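Local atomic coordinates of valine-pyruvate aminotransferase (Salmonella typhimurium, PDB entry 3G7Q), a protein that probably catalyses the pyridoxal-phosphate-dependent transfer of an amino group from L-valine to pyruvate, giving L-alanine and 3-methyl-2-oxobutanoate. Residues K128-I139 against T181-P192; V196-D206 against I230-N239. All coordinates share one frame; numbering follows the deposited sequence.

Contact 1: residues K128-I139 against T181-P192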
loop_
_atom_site.group_PDB
_atom_site.type_symbol
_atom_site.label_atom_id
_atom_site.label_comp_id
_atom_site.label_asym_id
_atom_site.label_seq_id
_atom_site.Cartn_x
_atom_site.Cartn_y
_atom_site.Cartn_z
ATOM N N LYS A 128 -22.645 0.312 11.561
ATOM C CA LYS A 128 -22.433 -1.132 11.622
ATOM C C LYS A 128 -21.105 -1.485 12.267
ATOM O O LYS A 128 -20.134 -0.725 12.178
ATOM C CB LYS A 128 -22.509 -1.711 10.214
ATOM C CG LYS A 128 -23.854 -1.491 9.526
ATOM C CD LYS A 128 -24.920 -2.430 10.024
ATOM C CE LYS A 128 -26.275 -2.107 9.390
ATOM N NZ LYS A 128 -27.026 -1.024 10.111
ATOM N N LYS A 129 -21.059 -2.651 12.915
ATOM C CA LYS A 129 -19.846 -3.088 13.600
ATOM C C LYS A 129 -19.265 -4.377 13.005
ATOM O O LYS A 129 -19.928 -5.087 12.253
ATOM C CB LYS A 129 -20.120 -3.278 15.088
ATOM C CG LYS A 129 -20.614 -2.010 15.761
ATOM C CD LYS A 129 -20.479 -2.097 17.261
ATOM C CE LYS A 129 -20.994 -0.831 17.943
ATOM N NZ LYS A 129 -20.595 -0.821 19.384
ATOM N N VAL A 130 -18.003 -4.612 13.311
ATOM C CA VAL A 130 -17.311 -5.837 12.917
ATOM C C VAL A 130 -17.383 -6.753 14.125
ATOM O O VAL A 130 -16.962 -6.378 15.217
ATOM C CB VAL A 130 -15.841 -5.581 12.564
ATOM C CG1 VAL A 130 -15.096 -6.905 12.314
ATOM C CG2 VAL A 130 -15.713 -4.639 11.363
ATOM N N LEU A 131 -17.942 -7.941 13.932
ATOM C CA LEU A 131 -18.009 -8.939 15.006
ATOM C C LEU A 131 -16.897 -10.000 14.860
ATOM O O LEU A 131 -16.760 -10.597 13.794
ATOM C CB LEU A 131 -19.375 -9.623 14.988
ATOM C CG LEU A 131 -19.532 -10.816 15.950
ATOM C CD1 LEU A 131 -19.303 -10.379 17.390
ATOM C CD2 LEU A 131 -20.908 -11.495 15.771
ATOM N N PHE A 132 -16.116 -10.194 15.929
ATOM C CA PHE A 132 -15.128 -11.245 16.051
ATOM C C PHE A 132 -15.790 -12.290 16.947
ATOM O O PHE A 132 -15.817 -12.148 18.167
ATOM C CB PHE A 132 -13.814 -10.751 16.653
ATOM C CG PHE A 132 -13.147 -9.697 15.842
ATOM C CD1 PHE A 132 -12.562 -10.003 14.627
ATOM C CD2 PHE A 132 -13.104 -8.380 16.287
ATOM C CE1 PHE A 132 -11.956 -9.041 13.870
ATOM C CE2 PHE A 132 -12.492 -7.401 15.521
ATOM C CZ PHE A 132 -11.921 -7.731 14.308
ATOM N N PRO A 133 -16.371 -13.344 16.348
ATOM C CA PRO A 133 -17.071 -14.317 17.200
ATOM C C PRO A 133 -16.158 -15.212 18.020
ATOM O O PRO A 133 -16.627 -15.901 18.930
ATOM C CB PRO A 133 -17.888 -15.150 16.194
ATOM C CG PRO A 133 -17.193 -15.003 14.916
ATOM C CD PRO A 133 -16.451 -13.696 14.918
ATOM N N LEU A 134 -14.870 -15.192 17.716
ATOM C CA LEU A 134 -13.917 -15.982 18.465
ATOM C C LEU A 134 -12.663 -15.124 18.751
ATOM O O LEU A 134 -11.639 -15.275 18.120
ATOM C CB LEU A 134 -13.601 -17.297 17.740
ATOM C CG LEU A 134 -12.827 -18.465 18.424
ATOM C CD1 LEU A 134 -13.310 -18.767 19.775
ATOM C CD2 LEU A 134 -12.935 -19.702 17.580
ATOM N N ALA A 135 -12.770 -14.276 19.751
ATOM C CA ALA A 135 -11.598 -13.541 20.228
ATOM C C ALA A 135 -10.727 -14.529 21.010
ATOM O O ALA A 135 -11.258 -15.465 21.589
ATOM C CB ALA A 135 -12.030 -12.390 21.099
ATOM N N PRO A 136 -9.398 -14.319 21.073
ATOM C CA PRO A 136 -8.617 -13.217 20.527
ATOM C C PRO A 136 -8.274 -13.338 19.038
ATOM O O PRO A 136 -8.111 -14.442 18.505
ATOM C CB PRO A 136 -7.331 -13.260 21.362
ATOM C CG PRO A 136 -7.178 -14.681 21.676
ATOM C CD PRO A 136 -8.543 -15.273 21.796
ATOM N N GLU A 137 -8.172 -12.181 18.401
ATOM C CA GLU A 137 -7.835 -12.036 16.997
ATOM C C GLU A 137 -6.758 -10.977 16.889
ATOM O O GLU A 137 -6.662 -10.094 17.740
ATOM C CB GLU A 137 -9.061 -11.588 16.196
ATOM C CG GLU A 137 -10.049 -12.687 15.858
ATOM C CD GLU A 137 -9.536 -13.649 14.778
ATOM O OE1 GLU A 137 -8.448 -13.412 14.220
ATOM O OE2 GLU A 137 -10.224 -14.649 14.504
ATOM N N TYR A 138 -5.929 -11.078 15.864
ATOM C CA TYR A 138 -4.892 -10.091 15.619
ATOM C C TYR A 138 -5.394 -8.802 14.965
ATOM O O TYR A 138 -5.011 -7.717 15.382
ATOM C CB TYR A 138 -3.784 -10.699 14.755
ATOM C CG TYR A 138 -2.857 -9.657 14.181
ATOM C CD1 TYR A 138 -1.923 -9.032 14.986
ATOM C CD2 TYR A 138 -2.925 -9.290 12.843
ATOM C CE1 TYR A 138 -1.067 -8.061 14.483
ATOM C CE2 TYR A 138 -2.075 -8.307 12.325
ATOM C CZ TYR A 138 -1.146 -7.699 13.157
ATOM O OH TYR A 138 -0.288 -6.715 12.694
ATOM N N ILE A 139 -6.237 -8.878 13.951
ATOM C CA ILE A 139 -6.625 -7.602 13.285
ATOM C C ILE A 139 -7.200 -6.551 14.271
ATOM O O ILE A 139 -6.954 -5.336 14.125
ATOM C CB ILE A 139 -7.545 -7.828 12.040
ATOM C CG1 ILE A 139 -7.656 -6.522 11.228
ATOM C CG2 ILE A 139 -8.898 -8.396 12.448
ATOM C CD1 ILE A 139 -6.295 -5.975 10.728
ATOM N N THR A 181 -24.668 -5.503 13.082
ATOM C CA THR A 181 -23.482 -6.252 12.693
ATOM C C THR A 181 -23.300 -6.105 11.198
ATOM O O THR A 181 -24.181 -6.485 10.427
ATOM C CB THR A 181 -23.629 -7.736 13.027
ATOM O OG1 THR A 181 -23.974 -7.875 14.409
ATOM C CG2 THR A 181 -22.315 -8.500 12.737
ATOM N N GLY A 182 -22.167 -5.557 10.785
ATOM C CA GLY A 182 -21.887 -5.362 9.369
ATOM C C GLY A 182 -21.160 -6.535 8.722
ATOM O O GLY A 182 -21.301 -6.762 7.529
HETATM N N MSE A 183 -20.368 -7.254 9.509
HETATM C CA MSE A 183 -19.612 -8.402 9.025
HETATM C C MSE A 183 -19.109 -9.221 10.188
HETATM O O MSE A 183 -18.970 -8.713 11.304
HETATM C CB MSE A 183 -18.423 -7.975 8.151
HETATM C CG MSE A 183 -17.556 -6.871 8.708
HETATM SE SE MSE A 183 -15.952 -6.559 7.570
HETATM C CE MSE A 183 -14.915 -7.646 8.301
ATOM N N ILE A 184 -18.834 -10.491 9.896
ATOM C CA ILE A 184 -18.326 -11.445 10.866
ATOM C C ILE A 184 -16.910 -11.761 10.398
ATOM O O ILE A 184 -16.711 -12.090 9.234
ATOM C CB ILE A 184 -19.175 -12.708 10.900
ATOM C CG1 ILE A 184 -20.633 -12.354 11.235
ATOM C CG2 ILE A 184 -18.582 -13.705 11.891
ATOM C CD1 ILE A 184 -21.608 -13.560 11.314
ATOM N N CYS A 185 -15.944 -11.669 11.302
ATOM C CA CYS A 185 -14.551 -11.842 10.921
ATOM C C CYS A 185 -13.816 -12.868 11.774
ATOM O O CYS A 185 -13.834 -12.778 12.993
ATOM C CB CYS A 185 -13.859 -10.492 11.036
ATOM S SG CYS A 185 -12.209 -10.482 10.354
ATOM N N VAL A 186 -13.165 -13.833 11.125
ATOM C CA VAL A 186 -12.389 -14.863 11.801
ATOM C C VAL A 186 -11.104 -15.078 10.994
ATOM O O VAL A 186 -10.999 -14.648 9.854
ATOM C CB VAL A 186 -13.135 -16.206 11.920
ATOM C CG1 VAL A 186 -14.370 -16.080 12.756
ATOM C CG2 VAL A 186 -13.477 -16.764 10.533
ATOM N N SER A 187 -10.110 -15.694 11.605
ATOM C CA SER A 187 -8.877 -16.068 10.898
ATOM C C SER A 187 -8.772 -17.575 11.070
ATOM O O SER A 187 -9.390 -18.134 11.992
ATOM C CB SER A 187 -7.658 -15.342 11.455
ATOM O OG SER A 187 -7.544 -15.582 12.855
ATOM N N ARG A 188 -8.026 -18.254 10.185
ATOM C CA ARG A 188 -7.898 -19.703 10.271
ATOM C C ARG A 188 -6.715 -20.207 9.472
ATOM O O ARG A 188 -6.773 -20.212 8.241
ATOM C CB ARG A 188 -9.170 -20.376 9.729
ATOM C CG ARG A 188 -9.341 -21.836 10.062
ATOM C CD ARG A 188 -10.538 -22.394 9.313
ATOM N NE ARG A 188 -11.063 -23.609 9.907
ATOM C CZ ARG A 188 -11.680 -24.589 9.235
ATOM N NH1 ARG A 188 -11.793 -24.546 7.909
ATOM N NH2 ARG A 188 -12.150 -25.641 9.869
ATOM N N PRO A 189 -5.612 -20.598 10.136
ATOM C CA PRO A 189 -5.296 -20.541 11.578
ATOM C C PRO A 189 -5.160 -19.111 12.055
ATOM O O PRO A 189 -4.942 -18.184 11.265
ATOM C CB PRO A 189 -3.938 -21.230 11.696
ATOM C CG PRO A 189 -3.760 -21.999 10.390
ATOM C CD PRO A 189 -4.525 -21.215 9.361
ATOM N N THR A 190 -5.256 -18.945 13.369
ATOM C CA THR A 190 -5.313 -17.618 13.967
ATOM C C THR A 190 -4.020 -17.094 14.584
ATOM O O THR A 190 -3.291 -17.833 15.238
ATOM C CB THR A 190 -6.376 -17.646 15.092
ATOM O OG1 THR A 190 -7.647 -18.006 14.540
ATOM C CG2 THR A 190 -6.487 -16.286 15.829
ATOM N N ASN A 191 -3.744 -15.825 14.295
ATOM C CA ASN A 191 -2.770 -15.028 15.037
ATOM C C ASN A 191 -3.715 -14.352 16.069
ATOM O O ASN A 191 -4.597 -13.582 15.688
ATOM C CB ASN A 191 -2.091 -14.034 14.102
ATOM C CG ASN A 191 -1.232 -12.994 14.820
ATOM O OD1 ASN A 191 -1.197 -12.905 16.071
ATOM N ND2 ASN A 191 -0.556 -12.135 14.015
ATOM N N PRO A 192 -3.441 -14.466 17.386
ATOM C CA PRO A 192 -2.242 -14.916 18.108
ATOM C C PRO A 192 -2.180 -16.289 18.750
ATOM O O PRO A 192 -1.157 -16.621 19.337
ATOM C CB PRO A 192 -2.213 -13.886 19.256
ATOM C CG PRO A 192 -3.663 -13.809 19.657
ATOM C CD PRO A 192 -4.426 -13.886 18.329
HETATM O O HOH W 1 -13.283 -14.010 15.540
#

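Contact 2: residues V196-D206 against I230-N239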
loop_
_atom_site.group_PDB
_atom_site.type_symbol
_atom_site.label_atom_id
_atom_site.label_comp_id
_atom_site.label_asym_id
_atom_site.label_seq_id
_atom_site.Cartn_x
_atom_site.Cartn_y
_atom_site.Cartn_z
ATOM N N VAL A 196 -7.393 -23.171 15.282
ATOM C CA VAL A 196 -8.064 -23.483 14.030
ATOM C C VAL A 196 -9.539 -23.722 14.355
ATOM O O VAL A 196 -9.917 -24.759 14.924
ATOM C CB VAL A 196 -7.407 -24.664 13.287
ATOM C CG1 VAL A 196 -8.314 -25.166 12.146
ATOM C CG2 VAL A 196 -6.045 -24.228 12.753
ATOM N N ILE A 197 -10.359 -22.726 14.079
ATOM C CA ILE A 197 -11.783 -22.856 14.298
ATOM C C ILE A 197 -12.288 -24.161 13.635
ATOM O O ILE A 197 -11.888 -24.481 12.515
ATOM C CB ILE A 197 -12.488 -21.574 13.783
ATOM C CG1 ILE A 197 -13.980 -21.629 14.063
ATOM C CG2 ILE A 197 -12.157 -21.326 12.278
ATOM C CD1 ILE A 197 -14.706 -20.372 13.623
ATOM N N THR A 198 -13.139 -24.916 14.327
ATOM C CA THR A 198 -13.564 -26.241 13.858
ATOM C C THR A 198 -14.477 -26.147 12.640
ATOM O O THR A 198 -15.111 -25.107 12.388
ATOM C CB THR A 198 -14.252 -27.072 14.945
ATOM O OG1 THR A 198 -15.576 -26.563 15.210
ATOM C CG2 THR A 198 -13.389 -27.137 16.241
ATOM N N ASP A 199 -14.529 -27.221 11.851
ATOM C CA ASP A 199 -15.445 -27.238 10.720
ATOM C C ASP A 199 -16.881 -26.904 11.157
ATOM O O ASP A 199 -17.545 -26.113 10.498
ATOM C CB ASP A 199 -15.456 -28.591 10.003
ATOM C CG ASP A 199 -14.124 -28.944 9.396
ATOM O OD1 ASP A 199 -13.367 -28.030 9.035
ATOM O OD2 ASP A 199 -13.855 -30.142 9.294
ATOM N N GLU A 200 -17.309 -27.459 12.275
ATOM C CA GLU A 200 -18.675 -27.255 12.774
ATOM C C GLU A 200 -18.906 -25.790 13.165
ATOM O O GLU A 200 -19.929 -25.204 12.834
ATOM C CB GLU A 200 -18.939 -28.183 13.953
ATOM C CG GLU A 200 -20.389 -28.225 14.430
ATOM N N GLU A 201 -17.959 -25.204 13.870
ATOM C CA GLU A 201 -18.054 -23.786 14.224
ATOM C C GLU A 201 -18.120 -22.883 13.001
ATOM O O GLU A 201 -18.920 -21.952 12.921
ATOM C CB GLU A 201 -16.842 -23.361 15.067
ATOM C CG GLU A 201 -16.911 -23.910 16.490
ATOM C CD GLU A 201 -15.624 -23.723 17.286
ATOM O OE1 GLU A 201 -14.506 -23.689 16.693
ATOM O OE2 GLU A 201 -15.732 -23.594 18.528
ATOM N N LEU A 202 -17.270 -23.155 12.028
ATOM C CA LEU A 202 -17.212 -22.328 10.836
ATOM C C LEU A 202 -18.513 -22.458 10.020
ATOM O O LEU A 202 -19.017 -21.450 9.506
ATOM C CB LEU A 202 -15.956 -22.683 10.013
ATOM C CG LEU A 202 -15.607 -21.718 8.871
ATOM C CD1 LEU A 202 -15.351 -20.323 9.412
ATOM C CD2 LEU A 202 -14.378 -22.251 8.093
HETATM N N MSE A 203 -19.014 -23.678 9.840
HETATM C CA MSE A 203 -20.243 -23.872 9.053
HETATM C C MSE A 203 -21.420 -23.178 9.687
HETATM O O MSE A 203 -22.268 -22.620 9.008
HETATM C CB MSE A 203 -20.539 -25.347 8.867
HETATM C CG MSE A 203 -19.549 -25.956 7.924
HETATM SE SE MSE A 203 -19.978 -27.744 7.422
HETATM C CE MSE A 203 -19.740 -28.717 9.142
ATOM N N LYS A 204 -21.474 -23.210 11.025
ATOM C CA LYS A 204 -22.516 -22.508 11.801
ATOM C C LYS A 204 -22.415 -20.998 11.560
ATOM O O LYS A 204 -23.405 -20.347 11.221
ATOM C CB LYS A 204 -22.414 -22.797 13.309
ATOM C CG LYS A 204 -22.842 -24.185 13.782
ATOM C CD LYS A 204 -22.709 -24.248 15.310
ATOM C CE LYS A 204 -22.930 -25.619 15.902
ATOM N NZ LYS A 204 -22.702 -25.604 17.394
ATOM N N LEU A 205 -21.208 -20.447 11.707
ATOM C CA LEU A 205 -20.969 -19.018 11.404
ATOM C C LEU A 205 -21.354 -18.661 9.969
ATOM O O LEU A 205 -21.912 -17.587 9.724
ATOM C CB LEU A 205 -19.511 -18.621 11.672
ATOM C CG LEU A 205 -19.049 -18.589 13.123
ATOM C CD1 LEU A 205 -17.537 -18.316 13.226
ATOM C CD2 LEU A 205 -19.862 -17.546 13.932
ATOM N N ASP A 206 -21.071 -19.559 9.024
ATOM C CA ASP A 206 -21.420 -19.367 7.612
ATOM C C ASP A 206 -22.949 -19.293 7.476
ATOM O O ASP A 206 -23.462 -18.464 6.738
ATOM C CB ASP A 206 -20.852 -20.513 6.774
ATOM C CG ASP A 206 -21.186 -20.403 5.288
ATOM O OD1 ASP A 206 -20.876 -19.394 4.653
ATOM O OD2 ASP A 206 -21.723 -21.390 4.757
ATOM N N ILE A 230 -0.303 -25.039 8.837
ATOM C CA ILE A 230 -1.431 -25.584 9.572
ATOM C C ILE A 230 -1.129 -27.015 9.916
ATOM O O ILE A 230 -0.684 -27.804 9.058
ATOM C CB ILE A 230 -2.751 -25.407 8.755
ATOM C CG1 ILE A 230 -3.949 -25.881 9.565
ATOM C CG2 ILE A 230 -2.640 -26.145 7.390
ATOM C CD1 ILE A 230 -5.289 -25.459 8.970
ATOM N N PHE A 231 -1.378 -27.368 11.177
ATOM C CA PHE A 231 -1.048 -28.676 11.721
ATOM C C PHE A 231 -2.273 -29.489 12.158
ATOM O O PHE A 231 -2.153 -30.502 12.858
ATOM C CB PHE A 231 -0.117 -28.492 12.921
ATOM C CG PHE A 231 0.946 -27.416 12.716
ATOM C CD1 PHE A 231 1.785 -27.441 11.610
ATOM C CD2 PHE A 231 1.124 -26.400 13.644
ATOM C CE1 PHE A 231 2.735 -26.490 11.425
ATOM C CE2 PHE A 231 2.069 -25.444 13.453
ATOM C CZ PHE A 231 2.859 -25.463 12.357
ATOM N N SER A 232 -3.453 -29.004 11.845
ATOM C CA SER A 232 -4.650 -29.679 12.247
ATOM C C SER A 232 -5.525 -29.845 11.041
ATOM O O SER A 232 -5.254 -29.257 9.990
ATOM C CB SER A 232 -5.397 -28.824 13.260
ATOM O OG SER A 232 -5.720 -27.596 12.606
ATOM N N GLU A 233 -6.577 -30.626 11.210
ATOM C CA GLU A 233 -7.577 -30.796 10.166
ATOM C C GLU A 233 -8.359 -29.486 10.014
ATOM O O GLU A 233 -8.585 -28.778 10.994
ATOM C CB GLU A 233 -8.508 -31.934 10.536
ATOM C CG GLU A 233 -9.645 -32.201 9.562
ATOM C CD GLU A 233 -10.897 -31.357 9.775
ATOM O OE1 GLU A 233 -11.148 -30.876 10.908
ATOM O OE2 GLU A 233 -11.637 -31.203 8.784
ATOM N N ALA A 234 -8.732 -29.162 8.788
ATOM C CA ALA A 234 -9.540 -28.009 8.505
ATOM C C ALA A 234 -10.076 -28.116 7.086
ATOM O O ALA A 234 -9.319 -28.023 6.122
ATOM C CB ALA A 234 -8.711 -26.724 8.689
ATOM N N ARG A 235 -11.374 -28.325 6.940
ATOM C CA ARG A 235 -11.924 -28.397 5.588
ATOM C C ARG A 235 -11.986 -27.001 5.008
ATOM O O ARG A 235 -12.559 -26.104 5.616
ATOM C CB ARG A 235 -13.321 -29.004 5.591
ATOM C CG ARG A 235 -13.989 -28.973 4.220
ATOM C CD ARG A 235 -15.398 -29.573 4.240
ATOM N NE ARG A 235 -15.324 -30.843 4.909
ATOM C CZ ARG A 235 -15.722 -31.113 6.150
ATOM N NH1 ARG A 235 -16.370 -30.218 6.896
ATOM N NH2 ARG A 235 -15.521 -32.331 6.622
ATOM N N PRO A 236 -11.390 -26.791 3.823
ATOM C CA PRO A 236 -11.502 -25.453 3.244
ATOM C C PRO A 236 -12.952 -25.103 2.916
ATOM O O PRO A 236 -13.771 -26.010 2.659
ATOM C CB PRO A 236 -10.639 -25.550 1.980
ATOM C CG PRO A 236 -9.713 -26.722 2.245
ATOM C CD PRO A 236 -10.556 -27.677 2.994
ATOM N N LEU A 237 -13.261 -23.811 2.944
ATOM C CA LEU A 237 -14.605 -23.317 2.706
ATOM C C LEU A 237 -14.617 -22.066 1.861
ATOM O O LEU A 237 -13.927 -21.097 2.171
ATOM C CB LEU A 237 -15.289 -22.958 4.031
ATOM C CG LEU A 237 -16.745 -22.431 3.998
ATOM C CD1 LEU A 237 -17.714 -23.467 3.462
ATOM C CD2 LEU A 237 -17.217 -21.948 5.386
ATOM N N TRP A 238 -15.408 -22.085 0.798
ATOM C CA TRP A 238 -15.670 -20.858 0.047
ATOM C C TRP A 238 -17.036 -20.955 -0.617
ATOM O O TRP A 238 -17.453 -22.036 -1.069
ATOM C CB TRP A 238 -14.607 -20.499 -1.002
ATOM C CG TRP A 238 -14.871 -19.083 -1.527
ATOM C CD1 TRP A 238 -14.490 -17.902 -0.931
ATOM C CD2 TRP A 238 -15.600 -18.710 -2.701
ATOM N NE1 TRP A 238 -14.948 -16.829 -1.660
ATOM C CE2 TRP A 238 -15.616 -17.296 -2.759
ATOM C CE3 TRP A 238 -16.229 -19.431 -3.716
ATOM C CZ2 TRP A 238 -16.244 -16.599 -3.783
ATOM C CZ3 TRP A 238 -16.855 -18.748 -4.715
ATOM C CH2 TRP A 238 -16.855 -17.338 -4.753
ATOM N N ASN A 239 -17.769 -19.847 -0.552
ATOM C CA ASN A 239 -19.032 -19.686 -1.278
ATOM C C ASN A 239 -19.177 -18.186 -1.509
ATOM O O ASN A 239 -18.396 -17.398 -0.956
ATOM C CB ASN A 239 -20.212 -20.342 -0.554
ATOM C CG ASN A 239 -20.498 -19.730 0.789
ATOM O OD1 ASN A 239 -20.731 -18.536 0.893
ATOM N ND2 ASN A 239 -20.525 -20.565 1.829
HETATM O O HOH W 2 -12.859 -29.433 12.467
HETATM O O HOH W 3 -16.758 -32.068 9.358
#

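Contact 1: residues K128-I139 against T181-P192
Strands 129-132 and 181-187 run parallel, their axes 4.8 Å apart and 31° askew, as neighbours in the seven-stranded sheet of the large domain of a fold type I aminotransferase. A beta bulge shifts the pairing by one residue: K129 bridges T181, but V130 bridges M183 and L131 bridges I184. Three backbone bonds knit the strands: G182 N to K129 O, L131 N to M183 O (2.9 Å) and C185 N to L131 O (2.8 Å). On one face V130 CG2 lies alongside CG of selenomethionine M183 at 3.9 Å, where F115 of helix 107-118 packs over both. The rim of the F132 ring reaches C185, CE1 lying 3.7 Å from CB. Against the other face P133 CG rests on both I184 CG2 (3.6 Å) and V186 CG1, the ring crossing both side chains at about a right angle, and L205 of helix 199-211 backs P133 and V186. Beyond the strand ends Y138 offers a ring face to the N191 amide, whose plane is tilted 16° from it; N191 OD1 is held by R389. E137 curls back through a bend at chi2 (-72°) to bring its carboxylate to S187. A water joins L134 N, E137 OE2 and C185 O, while S187 OG donates to the syn lone pair of E137 OE1 at 2.7 Å.

Contact 2: residues V196-D206 against I230-N239
D199, in the first turn of helix 199-211, meets the irregular loop 230-239 that leads toward strand 242-247; a capping box of T198 and E201 starts the helix, with E201 N bonded to T198 OG1 and T198 N to E201 OE1. Polar contacts dominate at this end. D199 OD1 accepts R235 N at 2.9 Å on its syn side and has R188 as its second partner. The R235 chain bends at chi3 (-49°), which turns one guanidinium face to D199 OD2, 3.5 Å from NH1, an interaction of charges alone because no N-H points at the oxygen. D199 OD2 lies 2.5 Å from E233 OE2, the two carboxylate planes perpendicular; at this separation one of the two acids is probably protonated. One water links D199 N to E233 OE1, and a second takes a bond from R235 NH2.

Apolar packing fills two places. V196 CG1 touches A234 CB at 3.8 Å, and the V196 and I230 side chains cross at about a right angle, CG2 against CD1. Farther along the helix, L202 and L237 lie side by side but run opposite ways, L202 CG resting 3.8 Å from L237 CD2, with I242 beside L237. One turn on, N239 comes head-on to D206, whose OD1 lies in its amide plane; N239 OD1 takes N241 N, and N239 ND2 donates almost straight (171°) to D206 OD1 at 3.1 Å.

How the contacts relate
Contacts 1 and 2 follow each other along the chain, their centres about 14 Å apart, and meet through R188 in the loop that leaves strand 181-187. Its NH2 forms a salt bridge with D199 OD1 at 2.8 Å, its NE probably bonds to I197 O at 2.9 Å, and its NH1 bonds to R235 O, so one guanidinium spans both segments of contact 2. Helix 199-211 carries the connection further, packing L202 against R188. The 230-239 loop runs along the flank of the helix, beside the sheet. N191-P192 belongs to an Asn-Pro-Thr-Gly motif of this family, and the pair N191-R389 probably lies at the cofactor and substrate site, as in other class I aminotransferases.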